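Local coordinates for Wss1p (Saccharomyces cerevisiae FostersO, PDB 5XBN), which is a DNA-dependent zinc metalloendopeptidase that cleaves DNA-binding proteins and takes part in repairing toxic DNA-protein cross-links, at residues G81-H86 with T118-G123. Sequence-based numbering, arbitrary orientation.
With ZN (zinc ion), chain B.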
# COMPACT_ATOMS: atom_id res chain seq x y z
N GLY A 81 3.55 7.93 1.13
CA GLY A 81 3.74 6.87 0.16
C GLY A 81 4.36 7.41 -1.11
O GLY A 81 4.43 8.62 -1.30
N MSE A 82 4.84 6.52 -1.97
CA MSE A 82 5.45 6.95 -3.22
C MSE A 82 5.42 5.83 -4.24
O MSE A 82 5.43 4.65 -3.88
CB MSE A 82 6.89 7.42 -2.99
CG MSE A 82 7.55 8.09 -4.14
SE MSE A 82 9.19 8.94 -3.51
CE MSE A 82 8.40 10.22 -2.34
N ASN A 83 5.36 6.18 -5.52
CA ASN A 83 5.30 5.18 -6.56
C ASN A 83 6.39 5.47 -7.55
O ASN A 83 6.33 6.46 -8.27
CB ASN A 83 3.92 5.16 -7.24
CG ASN A 83 3.80 4.07 -8.31
OD1 ASN A 83 4.75 3.76 -9.03
ND2 ASN A 83 2.61 3.47 -8.41
N VAL A 84 7.40 4.60 -7.57
CA VAL A 84 8.53 4.73 -8.49
C VAL A 84 8.29 3.92 -9.75
O VAL A 84 8.05 2.72 -9.66
CB VAL A 84 9.85 4.28 -7.81
CG1 VAL A 84 11.01 4.36 -8.79
CG2 VAL A 84 10.12 5.12 -6.56
N ASN A 85 8.35 4.58 -10.90
CA ASN A 85 8.22 3.92 -12.20
C ASN A 85 6.94 3.11 -12.40
O ASN A 85 7.01 1.95 -12.83
CB ASN A 85 9.42 3.00 -12.44
CG ASN A 85 10.69 3.77 -12.76
OD1 ASN A 85 10.67 4.73 -13.52
ND2 ASN A 85 11.81 3.35 -12.17
N HIS A 86 5.79 3.71 -12.08
CA HIS A 86 4.49 3.09 -12.33
C HIS A 86 4.41 1.66 -11.82
O HIS A 86 4.01 0.73 -12.53
CB HIS A 86 4.16 3.13 -13.82
CG HIS A 86 4.38 4.48 -14.43
ND1 HIS A 86 3.55 5.55 -14.18
CD2 HIS A 86 5.35 4.94 -15.26
CE1 HIS A 86 3.99 6.61 -14.84
NE2 HIS A 86 5.09 6.26 -15.50
N THR A 118 -3.05 3.95 -7.87
CA THR A 118 -3.63 4.81 -8.90
C THR A 118 -2.52 5.39 -9.78
O THR A 118 -2.70 5.57 -10.98
CB THR A 118 -4.48 5.93 -8.27
OG1 THR A 118 -5.51 5.34 -7.45
CG2 THR A 118 -5.14 6.79 -9.32
N HIS A 119 -1.35 5.65 -9.18
CA HIS A 119 -0.19 6.16 -9.92
C HIS A 119 0.46 5.13 -10.86
O HIS A 119 1.34 5.49 -11.64
CB HIS A 119 0.87 6.69 -8.94
CG HIS A 119 0.56 8.03 -8.35
ND1 HIS A 119 0.13 9.10 -9.11
CD2 HIS A 119 0.61 8.48 -7.07
CE1 HIS A 119 -0.06 10.14 -8.33
NE2 HIS A 119 0.23 9.80 -7.08
N ASN A 120 0.05 3.87 -10.79
CA ASN A 120 0.43 2.91 -11.85
C ASN A 120 -0.11 3.37 -13.19
O ASN A 120 0.48 3.09 -14.25
CB ASN A 120 -0.09 1.50 -11.55
CG ASN A 120 0.80 0.73 -10.59
OD1 ASN A 120 1.49 1.32 -9.75
ND2 ASN A 120 0.78 -0.60 -10.71
N LEU A 121 -1.23 4.09 -13.15
CA LEU A 121 -1.92 4.54 -14.36
C LEU A 121 -1.76 6.03 -14.63
O LEU A 121 -1.57 6.45 -15.77
CB LEU A 121 -3.41 4.23 -14.29
CG LEU A 121 -3.87 2.78 -14.33
CD1 LEU A 121 -5.37 2.70 -14.06
CD2 LEU A 121 -3.53 2.16 -15.67
N PHE A 122 -1.89 6.82 -13.58
CA PHE A 122 -1.99 8.27 -13.72
C PHE A 122 -0.99 8.99 -12.85
O PHE A 122 -0.93 8.79 -11.64
CB PHE A 122 -3.42 8.73 -13.40
CG PHE A 122 -4.46 8.04 -14.21
CD1 PHE A 122 -4.43 8.10 -15.59
CD2 PHE A 122 -5.49 7.34 -13.60
CE1 PHE A 122 -5.39 7.46 -16.36
CE2 PHE A 122 -6.46 6.70 -14.37
CZ PHE A 122 -6.41 6.77 -15.75
N GLY A 123 -0.19 9.85 -13.48
CA GLY A 123 0.84 10.59 -12.77
C GLY A 123 0.34 11.80 -12.02
O GLY A 123 0.39 11.82 -10.79
ZN ZN B . 0.05 11.04 -5.45
O HOH W 1 1.65 11.83 -4.64
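Asn83 reaches across to Asn120 amide to amide: its ND2 donates to Asn120 OD1 at 2.8 Å, with the acceptor lying in the amide plane of Asn83 and the two amides turned 75° apart, and also to the backbone O of Glu116. CG of Asn83 stands anti to the backbone N and beside the carbonyl carbon (chi1 -177°), which lets the amide run past the CB of His119, 3.7 Å from ND2. A second link, weak, runs from His86 ND1 to the carbonyl His119 O at 3.4 Å, met at the edge of the imidazole.

Asn83 OD1 accepts from Gly87 N, so both ends of the amide are engaged and its flip is fixed. An alanine in place of Asn83 would probably leave Asn120 OD1 and Glu116 O without this donor and open a gap where the amide passes His119 CB. Further out, His119 gives its ND1 hydrogen to Phe122 O (2.8 Å), consistent with holding the ring so that NE2 meets the zinc ion at 2.1 Å; a water is another ligand. The contact thus joins edge strand 81-84 and the turn after it to the loop following helix 106-118, at the zinc site of an HExxH metalloprotease (zincin), with His115 and His119 from the motif and His125 as third histidine, beside the antiparallel edge strand.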